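Local coordinates for DUF1993 domain-containing protein (Shewanella denitrificans, PDB 2OQM), which is of unknown function but belongs to the DinB-like helical-bundle proteins and forms a dimer of two identical chains, at residues 72-77 / 105-110; 27-32 / 156-161; 55-60 / 167-172. One frame throughout, in Å; residues are numbered along the deposited sequence.

Contact 1: residues 72-77 / 105-110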
loop_
_atom_site.group_PDB
_atom_site.type_symbol
_atom_site.label_atom_id
_atom_site.label_comp_id
_atom_site.label_asym_id
_atom_site.label_seq_id
_atom_site.Cartn_x
_atom_site.Cartn_y
_atom_site.Cartn_z
ATOM N N GLN A 72 -0.993 -10.584 -10.632
ATOM C CA GLN A 72 -0.788 -9.449 -9.768
ATOM C C GLN A 72 -0.834 -8.153 -10.566
ATOM O O GLN A 72 -1.383 -7.165 -10.065
ATOM C CB GLN A 72 0.563 -9.525 -9.037
ATOM C CG GLN A 72 0.795 -10.698 -8.089
ATOM C CD GLN A 72 -0.238 -10.717 -6.981
ATOM O OE1 GLN A 72 -0.620 -9.662 -6.488
ATOM N NE2 GLN A 72 -0.690 -11.909 -6.580
ATOM N N VAL A 73 -0.197 -8.130 -11.740
ATOM C CA VAL A 73 -0.132 -6.917 -12.574
ATOM C C VAL A 73 -1.537 -6.592 -13.055
ATOM O O VAL A 73 -1.970 -5.435 -12.977
ATOM C CB VAL A 73 0.858 -7.065 -13.733
ATOM C CG1 VAL A 73 0.771 -5.909 -14.736
ATOM C CG2 VAL A 73 2.325 -7.205 -13.153
ATOM N N GLN A 74 -2.254 -7.606 -13.504
ATOM C CA GLN A 74 -3.603 -7.416 -13.985
ATOM C C GLN A 74 -4.511 -6.853 -12.880
ATOM O O GLN A 74 -5.300 -5.921 -13.118
ATOM C CB GLN A 74 -4.174 -8.750 -14.516
ATOM C CG GLN A 74 -3.454 -9.332 -15.748
ATOM C CD GLN A 74 -3.907 -10.721 -16.122
ATOM O OE1 GLN A 74 -4.311 -11.487 -15.266
ATOM N NE2 GLN A 74 -3.861 -11.045 -17.420
ATOM N N ILE A 75 -4.369 -7.384 -11.673
ATOM C CA ILE A 75 -5.191 -6.946 -10.540
ATOM C C ILE A 75 -4.795 -5.554 -10.098
ATOM O O ILE A 75 -5.659 -4.759 -9.808
ATOM C CB ILE A 75 -5.161 -7.907 -9.338
ATOM C CG1 ILE A 75 -5.659 -9.288 -9.758
ATOM C CG2 ILE A 75 -6.097 -7.359 -8.242
ATOM C CD1 ILE A 75 -5.268 -10.475 -8.870
ATOM N N ALA A 76 -3.503 -5.241 -10.091
ATOM C CA ALA A 76 -3.076 -3.863 -9.836
ATOM C C ALA A 76 -3.680 -2.909 -10.829
ATOM O O ALA A 76 -4.218 -1.896 -10.446
ATOM C CB ALA A 76 -1.543 -3.709 -9.785
ATOM N N CYS A 77 -3.653 -3.235 -12.110
ATOM C CA CYS A 77 -4.199 -2.342 -13.102
ATOM C C CYS A 77 -5.715 -2.148 -12.910
ATOM O O CYS A 77 -6.229 -1.032 -13.004
ATOM C CB CYS A 77 -3.917 -2.875 -14.499
ATOM S SG CYS A 77 -2.182 -2.779 -15.072
ATOM N N ALA A 105 5.076 -7.989 -23.157
ATOM C CA ALA A 105 4.605 -6.936 -24.049
ATOM C C ALA A 105 3.152 -6.614 -23.780
ATOM O O ALA A 105 2.725 -5.449 -23.726
ATOM C CB ALA A 105 4.802 -7.341 -25.532
ATOM N N GLU A 106 2.382 -7.673 -23.590
ATOM C CA GLU A 106 0.970 -7.538 -23.392
ATOM C C GLU A 106 0.662 -6.845 -22.080
ATOM O O GLU A 106 -0.289 -6.108 -21.972
ATOM C CB GLU A 106 0.356 -8.906 -23.404
ATOM C CG GLU A 106 0.418 -9.543 -24.800
ATOM C CD GLU A 106 -0.101 -10.971 -24.808
ATOM O OE1 GLU A 106 0.059 -11.682 -23.794
ATOM O OE2 GLU A 106 -0.669 -11.370 -25.842
ATOM N N LEU A 107 1.438 -7.152 -21.053
ATOM C CA LEU A 107 1.296 -6.504 -19.761
ATOM C C LEU A 107 1.671 -5.056 -19.845
ATOM O O LEU A 107 0.986 -4.227 -19.279
ATOM C CB LEU A 107 2.144 -7.208 -18.697
ATOM C CG LEU A 107 1.680 -8.586 -18.247
ATOM C CD1 LEU A 107 2.635 -9.112 -17.194
ATOM C CD2 LEU A 107 0.199 -8.579 -17.712
ATOM N N ARG A 108 2.740 -4.725 -20.582
ATOM C CA ARG A 108 3.089 -3.309 -20.776
ATOM C C ARG A 108 1.963 -2.557 -21.481
ATOM O O ARG A 108 1.687 -1.404 -21.146
ATOM C CB ARG A 108 4.331 -3.153 -21.619
ATOM C CG ARG A 108 5.519 -3.836 -21.060
ATOM C CD ARG A 108 6.447 -2.903 -20.397
ATOM N NE ARG A 108 7.845 -3.359 -20.456
ATOM C CZ ARG A 108 8.748 -3.013 -19.555
ATOM N NH1 ARG A 108 8.425 -2.236 -18.524
ATOM N NH2 ARG A 108 9.969 -3.474 -19.668
ATOM N N GLN A 109 1.293 -3.220 -22.418
ATOM C CA GLN A 109 0.111 -2.623 -23.068
ATOM C C GLN A 109 -1.030 -2.386 -22.075
ATOM O O GLN A 109 -1.657 -1.349 -22.107
ATOM C CB GLN A 109 -0.374 -3.482 -24.213
ATOM C CG GLN A 109 -1.624 -2.907 -24.926
ATOM C CD GLN A 109 -1.384 -1.536 -25.537
ATOM O OE1 GLN A 109 -2.060 -0.551 -25.191
ATOM N NE2 GLN A 109 -0.411 -1.459 -26.437
ATOM N N ARG A 110 -1.253 -3.335 -21.179
ATOM C CA ARG A 110 -2.315 -3.228 -20.157
ATOM C C ARG A 110 -2.075 -2.015 -19.264
ATOM O O ARG A 110 -2.989 -1.200 -19.039
ATOM C CB ARG A 110 -2.369 -4.507 -19.343
ATOM C CG ARG A 110 -3.378 -4.548 -18.184
ATOM C CD ARG A 110 -4.750 -4.648 -18.648
ATOM N NE ARG A 110 -5.665 -5.048 -17.574
ATOM C CZ ARG A 110 -6.063 -6.301 -17.327
ATOM N NH1 ARG A 110 -5.604 -7.336 -18.016
ATOM N NH2 ARG A 110 -6.948 -6.509 -16.387
#
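Arg-110 reaches from helix 104-119 across Gln-74 and Cys-77 of helix 69-87, and it buries more surface here than any other residue. Its CG stands anti to the backbone N (chi1 177°), which sends the chain toward the opposing helix. A bend at chi2 (72°) then turns it past Gln-74, so that the two side chains cross at roughly a right angle. Gln-74 CB lies over one face of the guanidinium, and Gln-74 CG comes within 3.7 Å of Arg-110 NH1. Arginine suits such a place because its methylenes and flat head can pack against carbon while the N-H groups point elsewhere. In this case they meet acids: Asp-99 and Asp-78 take NH2, and Glu-101 takes NH1. Glu-101 also accepts from Gln-74 NE2, so one carboxylate ties together two side chains that meet where the methylenes of Gln-74 lie against the guanidinium nitrogens of Arg-110. The acids probably compensate the buried positive charge.

The aliphatic part of Arg-110 rests on sulfur, with its CG 3.8 Å from Cys-77 SG. One turn earlier, Leu-107 sends CD2 to Val-73 CG1 at 4.0 Å, and the same methyl lies 4.2 Å from Gln-74 CG. Branched leucine and valine fill the interface without asking for polar partners.

The two short helical segments run nearly parallel, 10° apart with axes 10.4 Å from each other. Helix 13-50 covers the Val-73 side through Leu-36 and Phe-40, while Gln-72 and Ala-76 pack on helix 146-172, placing this pair of helices within the bundle.

Contact 2: residues 27-32 / 156-161. With EDO (1,2-ethanediol), chain G.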
loop_
_atom_site.group_PDB
_atom_site.type_symbol
_atom_site.label_atom_id
_atom_site.label_comp_id
_atom_site.label_asym_id
_atom_site.label_seq_id
_atom_site.Cartn_x
_atom_site.Cartn_y
_atom_site.Cartn_z
ATOM N N VAL A 27 -3.650 10.427 -9.761
ATOM C CA VAL A 27 -2.283 10.899 -9.859
ATOM C C VAL A 27 -1.306 9.851 -9.253
ATOM O O VAL A 27 -0.396 9.369 -9.931
ATOM C CB VAL A 27 -2.150 12.248 -9.221
ATOM C CG1 VAL A 27 -0.675 12.747 -9.302
ATOM C CG2 VAL A 27 -3.144 13.250 -9.926
ATOM N N GLN A 28 -1.510 9.470 -8.012
ATOM C CA GLN A 28 -0.582 8.539 -7.359
ATOM C C GLN A 28 -0.649 7.141 -7.903
ATOM O O GLN A 28 0.384 6.483 -8.036
ATOM C CB GLN A 28 -0.681 8.604 -5.800
ATOM C CG GLN A 28 0.255 7.662 -5.078
ATOM C CD GLN A 28 1.738 7.972 -5.214
ATOM O OE1 GLN A 28 2.169 9.045 -5.712
ATOM N NE2 GLN A 28 2.541 7.039 -4.737
ATOM N N PHE A 29 -1.831 6.675 -8.314
ATOM C CA PHE A 29 -1.906 5.367 -8.937
ATOM C C PHE A 29 -1.217 5.330 -10.293
ATOM O O PHE A 29 -0.646 4.284 -10.667
ATOM C CB PHE A 29 -3.339 4.929 -9.190
ATOM C CG PHE A 29 -4.156 4.570 -7.953
ATOM C CD1 PHE A 29 -3.585 4.455 -6.690
ATOM C CD2 PHE A 29 -5.504 4.268 -8.103
ATOM C CE1 PHE A 29 -4.380 4.081 -5.584
ATOM C CE2 PHE A 29 -6.275 3.893 -7.027
ATOM C CZ PHE A 29 -5.696 3.807 -5.755
ATOM N N SER A 30 -1.317 6.419 -11.066
ATOM C CA SER A 30 -0.553 6.527 -12.323
ATOM C C SER A 30 0.969 6.477 -12.085
ATOM O O SER A 30 1.692 5.845 -12.809
ATOM C CB SER A 30 -0.915 7.815 -13.087
ATOM O OG SER A 30 -2.289 7.810 -13.527
ATOM N N LYS A 31 1.445 7.203 -11.098
ATOM C CA LYS A 31 2.830 7.126 -10.687
ATOM C C LYS A 31 3.264 5.734 -10.342
ATOM O O LYS A 31 4.291 5.273 -10.789
ATOM C CB LYS A 31 3.079 8.028 -9.476
ATOM C CG LYS A 31 4.557 8.126 -9.113
ATOM C CD LYS A 31 4.824 9.004 -7.850
ATOM C CE LYS A 31 6.309 9.152 -7.561
ATOM N NZ LYS A 31 6.531 9.718 -6.218
HETATM N N MSE A 32 2.480 5.035 -9.536
HETATM C CA MSE A 32 2.858 3.705 -9.095
HETATM C C MSE A 32 2.816 2.721 -10.265
HETATM O O MSE A 32 3.595 1.773 -10.286
HETATM C CB MSE A 32 1.940 3.240 -8.000
HETATM C CG MSE A 32 2.068 3.984 -6.652
HETATM SE SE MSE A 32 3.881 3.871 -5.977
HETATM C CE MSE A 32 4.003 1.922 -5.915
ATOM N N PRO A 156 -5.220 0.321 -0.209
ATOM C CA PRO A 156 -4.476 -0.882 0.263
ATOM C C PRO A 156 -4.302 -1.940 -0.766
ATOM O O PRO A 156 -3.259 -2.557 -0.809
ATOM C CB PRO A 156 -5.335 -1.402 1.413
ATOM C CG PRO A 156 -6.034 -0.134 1.936
ATOM C CD PRO A 156 -6.286 0.735 0.724
ATOM N N ASN A 157 -5.318 -2.168 -1.598
ATOM C CA ASN A 157 -5.247 -3.198 -2.594
ATOM C C ASN A 157 -4.231 -2.897 -3.709
ATOM O O ASN A 157 -3.501 -3.788 -4.190
ATOM C CB ASN A 157 -6.634 -3.407 -3.221
ATOM C CG ASN A 157 -7.479 -4.484 -2.496
ATOM O OD1 ASN A 157 -6.947 -5.407 -1.928
ATOM N ND2 ASN A 157 -8.810 -4.329 -2.533
ATOM N N LEU A 158 -4.199 -1.666 -4.154
ATOM C CA LEU A 158 -3.254 -1.274 -5.192
ATOM C C LEU A 158 -1.836 -1.539 -4.703
ATOM O O LEU A 158 -1.041 -2.162 -5.401
ATOM C CB LEU A 158 -3.410 0.218 -5.520
ATOM C CG LEU A 158 -2.690 0.905 -6.689
ATOM C CD1 LEU A 158 -1.367 1.387 -6.226
ATOM C CD2 LEU A 158 -2.610 0.085 -7.905
ATOM N N TYR A 159 -1.521 -1.103 -3.488
ATOM C CA TYR A 159 -0.162 -1.313 -2.950
ATOM C C TYR A 159 0.148 -2.801 -2.649
ATOM O O TYR A 159 1.289 -3.233 -2.783
ATOM C CB TYR A 159 0.111 -0.432 -1.725
ATOM C CG TYR A 159 0.287 1.024 -2.133
ATOM C CD1 TYR A 159 1.317 1.413 -2.953
ATOM C CD2 TYR A 159 -0.665 1.992 -1.802
ATOM C CE1 TYR A 159 1.455 2.724 -3.385
ATOM C CE2 TYR A 159 -0.511 3.320 -2.227
ATOM C CZ TYR A 159 0.532 3.677 -3.032
ATOM O OH TYR A 159 0.708 5.018 -3.410
ATOM N N PHE A 160 -0.854 -3.551 -2.177
ATOM C CA PHE A 160 -0.738 -4.987 -1.999
ATOM C C PHE A 160 -0.274 -5.686 -3.284
ATOM O O PHE A 160 0.680 -6.476 -3.264
ATOM C CB PHE A 160 -2.069 -5.589 -1.576
ATOM C CG PHE A 160 -1.983 -7.082 -1.305
ATOM C CD1 PHE A 160 -2.151 -8.001 -2.350
ATOM C CD2 PHE A 160 -1.736 -7.585 -0.053
ATOM C CE1 PHE A 160 -2.048 -9.387 -2.152
ATOM C CE2 PHE A 160 -1.634 -8.983 0.151
ATOM C CZ PHE A 160 -1.802 -9.876 -0.945
ATOM N N HIS A 161 -0.962 -5.434 -4.392
ATOM C CA HIS A 161 -0.638 -6.167 -5.579
ATOM C C HIS A 161 0.652 -5.714 -6.282
ATOM O O HIS A 161 1.389 -6.568 -6.801
ATOM C CB HIS A 161 -1.835 -6.220 -6.491
ATOM C CG HIS A 161 -2.965 -7.009 -5.910
ATOM N ND1 HIS A 161 -2.962 -8.389 -5.909
ATOM C CD2 HIS A 161 -4.081 -6.626 -5.240
ATOM C CE1 HIS A 161 -4.063 -8.816 -5.305
ATOM N NE2 HIS A 161 -4.758 -7.770 -4.894
HETATM C C1 EDO G . -2.694 6.797 -2.045
HETATM O O1 EDO G . -2.494 6.370 -3.375
HETATM C C2 EDO G . -1.468 7.537 -1.547
HETATM O O2 EDO G . -0.326 6.715 -1.682
#
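The hydroxyl of Tyr-159 is met by several groups at once. Gln-28 NE2 donates a hydrogen bond to Tyr-159 OH over 3.0 Å, with the N-H pointing fairly straight (156°) and the oxygen close to the amide plane. O2 of an ethanediol, probably a crystallisation additive, lies 2.6 Å from Tyr-159 OH, and its O1 is a weaker partner. Glutamine is apt here: its chain first extends directly away from the backbone N (chi1 180°) and then bends at chi2, which swings the amide round to the ring's edge.

The side chains of Met-32, a selenomethionine, and Tyr-159 cross at about a right angle. Met-32 CG is 3.6 Å from Tyr-159 CE1, while SE lies at the ring edge, 5.1 Å from the centroid, a Met-aromatic contact made by the selenium analogue.

The helices carrying these residues, 13-50 and 146-172, are the first and last long ones of the chain. Here they run parallel within 6°, as expected of the up-down-down-up four-helix bundle of DinB-like proteins.

Deeper in the bundle, Leu-158 sets its CG over one face of Phe-29, 4.0 Å from the ring centroid, in a CH-pi contact offset toward the rim. Phe-29 also touches Ala-80 of helix 69-87. The Tyr-159 side faces the dimer partner: Tyr-159 of the second subunit packs on it, and Ile-151 O of that subunit hydrogen-bonds the ethanediol.

Contact 3: residues 55-60 / 167-172. With EDO (1,2-ethanediol), chain T.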
loop_
_atom_site.group_PDB
_atom_site.type_symbol
_atom_site.label_atom_id
_atom_site.label_comp_id
_atom_site.label_asym_id
_atom_site.label_seq_id
_atom_site.Cartn_x
_atom_site.Cartn_y
_atom_site.Cartn_z
ATOM N N ASP A 55 9.192 -15.838 -19.266
ATOM C CA ASP A 55 8.012 -16.664 -18.998
ATOM C C ASP A 55 8.030 -17.265 -17.590
ATOM O O ASP A 55 6.974 -17.387 -16.920
ATOM C CB ASP A 55 7.932 -17.808 -20.038
ATOM C CG ASP A 55 6.538 -18.432 -20.135
ATOM O OD1 ASP A 55 5.543 -17.691 -20.299
ATOM O OD2 ASP A 55 6.436 -19.677 -20.052
ATOM N N VAL A 56 9.220 -17.663 -17.155
ATOM C CA VAL A 56 9.420 -18.289 -15.853
ATOM C C VAL A 56 9.067 -17.276 -14.759
ATOM O O VAL A 56 8.288 -17.579 -13.889
ATOM C CB VAL A 56 10.889 -18.820 -15.659
ATOM C CG1 VAL A 56 11.128 -19.289 -14.195
ATOM C CG2 VAL A 56 11.198 -19.986 -16.628
ATOM N N LEU A 57 9.568 -16.039 -14.894
ATOM C CA LEU A 57 9.243 -14.946 -13.979
ATOM C C LEU A 57 7.760 -14.598 -13.980
ATOM O O LEU A 57 7.147 -14.455 -12.912
ATOM C CB LEU A 57 10.096 -13.666 -14.276
ATOM C CG LEU A 57 11.616 -13.810 -14.151
ATOM C CD1 LEU A 57 12.326 -12.542 -14.613
ATOM C CD2 LEU A 57 12.025 -14.178 -12.691
ATOM N N LEU A 58 7.185 -14.442 -15.164
ATOM C CA LEU A 58 5.765 -14.096 -15.292
ATOM C C LEU A 58 4.848 -15.132 -14.681
ATOM O O LEU A 58 3.776 -14.780 -14.236
ATOM C CB LEU A 58 5.394 -13.931 -16.775
ATOM C CG LEU A 58 5.981 -12.697 -17.500
ATOM C CD1 LEU A 58 5.629 -12.725 -19.026
ATOM C CD2 LEU A 58 5.515 -11.405 -16.857
ATOM N N ASN A 59 5.244 -16.402 -14.668
ATOM C CA ASN A 59 4.408 -17.432 -14.060
ATOM C C ASN A 59 4.776 -17.784 -12.630
ATOM O O ASN A 59 4.226 -18.724 -12.104
ATOM C CB ASN A 59 4.401 -18.675 -14.922
ATOM C CG ASN A 59 3.620 -18.466 -16.184
ATOM O OD1 ASN A 59 2.383 -18.607 -16.176
ATOM N ND2 ASN A 59 4.301 -18.035 -17.251
ATOM N N SER A 60 5.708 -17.043 -12.034
ATOM C CA SER A 60 6.161 -17.312 -10.682
ATOM C C SER A 60 5.170 -16.695 -9.707
ATOM O O SER A 60 4.334 -15.900 -10.088
ATOM C CB SER A 60 7.573 -16.745 -10.469
ATOM O OG SER A 60 8.181 -17.196 -9.257
ATOM N N GLY A 167 7.745 -8.414 -4.880
ATOM C CA GLY A 167 8.243 -9.541 -4.106
ATOM C C GLY A 167 8.536 -10.796 -4.918
ATOM O O GLY A 167 9.528 -11.481 -4.717
ATOM N N ILE A 168 7.646 -11.103 -5.860
ATOM C CA ILE A 168 7.882 -12.226 -6.745
ATOM C C ILE A 168 9.209 -12.029 -7.481
ATOM O O ILE A 168 10.011 -12.962 -7.567
ATOM C CB ILE A 168 6.704 -12.477 -7.744
ATOM C CG1 ILE A 168 5.452 -12.920 -6.983
ATOM C CG2 ILE A 168 7.078 -13.588 -8.737
ATOM C CD1 ILE A 168 4.165 -12.890 -7.805
ATOM N N LEU A 169 9.433 -10.834 -8.030
ATOM C CA LEU A 169 10.633 -10.582 -8.824
ATOM C C LEU A 169 11.858 -10.629 -7.948
ATOM O O LEU A 169 12.855 -11.253 -8.267
ATOM C CB LEU A 169 10.534 -9.252 -9.525
ATOM C CG LEU A 169 9.489 -9.268 -10.639
ATOM C CD1 LEU A 169 9.218 -7.805 -11.095
ATOM C CD2 LEU A 169 10.016 -10.179 -11.776
ATOM N N ARG A 170 11.757 -9.985 -6.815
ATOM C CA ARG A 170 12.851 -9.946 -5.852
ATOM C C ARG A 170 13.255 -11.351 -5.386
ATOM O O ARG A 170 14.438 -11.710 -5.339
ATOM C CB ARG A 170 12.402 -9.092 -4.671
ATOM C CG ARG A 170 13.469 -8.729 -3.695
ATOM C CD ARG A 170 14.575 -7.893 -4.311
ATOM N NE ARG A 170 15.658 -7.706 -3.360
ATOM C CZ ARG A 170 15.720 -6.722 -2.464
ATOM N NH1 ARG A 170 14.783 -5.790 -2.389
ATOM N NH2 ARG A 170 16.751 -6.656 -1.634
ATOM N N HIS A 171 12.265 -12.171 -5.094
ATOM C CA HIS A 171 12.453 -13.554 -4.676
ATOM C C HIS A 171 13.199 -14.365 -5.720
ATOM O O HIS A 171 13.970 -15.254 -5.385
ATOM C CB HIS A 171 11.057 -14.148 -4.358
ATOM C CG HIS A 171 11.049 -15.603 -3.989
ATOM N ND1 HIS A 171 11.598 -16.076 -2.825
ATOM C CD2 HIS A 171 10.479 -16.673 -4.601
ATOM C CE1 HIS A 171 11.421 -17.390 -2.756
ATOM N NE2 HIS A 171 10.751 -17.782 -3.829
ATOM N N ASN A 172 12.944 -14.077 -6.993
ATOM C CA ASN A 172 13.572 -14.765 -8.112
ATOM C C ASN A 172 14.972 -14.264 -8.440
ATOM O O ASN A 172 15.663 -14.893 -9.230
ATOM C CB ASN A 172 12.675 -14.678 -9.351
ATOM C CG ASN A 172 11.681 -15.794 -9.406
ATOM O OD1 ASN A 172 11.997 -16.845 -9.956
ATOM N ND2 ASN A 172 10.463 -15.584 -8.817
HETATM C C1 EDO T . 15.719 -16.912 -1.032
HETATM O O1 EDO T . 15.035 -16.128 -0.065
HETATM C C2 EDO T . 15.074 -16.800 -2.431
HETATM O O2 EDO T . 15.610 -15.683 -3.179
#
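Where helix 54-58 gives way at Asn-59 and the chain turns extended at Ser-60, the backbone comes close to helix 146-172, with Ser-60 CA 6.7 Å from Ile-168 CA and Leu-57 CA 6.9 Å from Leu-169 CA. Ser-60 points its CB at that helix and holds OG on the far side of CB from the backbone N (chi1 -168°), where Asn-172 ND2 donates to it over 2.8 Å. Ser-60 was modelled in two conformers, so this bond belongs to the one described. A small hydroxyl-bearing residue fits the place, and its CB also lies against Ile-168 CG2, 3.6 Å away.

Asn-172 uses ND2 twice. Besides Ser-60 OG, it donates to Ile-168 O, one turn back in its own helix, over 2.9 Å and almost straight (176°), with the oxygen in the amide plane. The backbone N of Asn-172 reaches the same oxygen from the other face of the carbonyl plane.

Leu-57 supplies the apolar half of the contact. The Leu-57 and Asn-172 side chains slide past each other in opposite directions, bringing Leu-57 CD2 to 3.4 Å from Asn-172 CB; Leu-57 CB lies 4.3 Å from Leu-169 CD2. Leu-169 continues inward to Ile-39 and Ala-43 of helix 13-50, whereas the neighbouring His-171 faces the dimer partner and donates from ND1 to Leu-62 O of the second subunit.

In this conformer of Ser-60 both N-H groups of Asn-172 ND2 have an acceptor, which probably limits rotation of the carboxamide; the bond to Ile-168 O does not depend on it. Asparagine thereby joins the end region of a long helix to the chain leaving a short one without bringing a formal charge next to Leu-57.

All three contacts belong to one helical bundle, the DUF1993 domain. Contact 2 joins the first and last long helices, 13-50 and 146-172; contact 1 joins the two between them in sequence, 69-87 and 104-119; contact 3 brings the short helix 54-58 to the C-terminal part of 146-172. Their centres lie about 13 Å (1 and 2), about 14 Å (1 and 3) and about 20 Å (2 and 3) apart. Along the chain, contacts 2 and 3 interleave, and contact 1 falls inside both spans. Contact 1 touches each of the others, through Gln-72 to His-161 and Leu-107 to Leu-58. Contacts 2 and 3 share helix 146-172 and meet the second subunit, so this helix serves core and dimer alike.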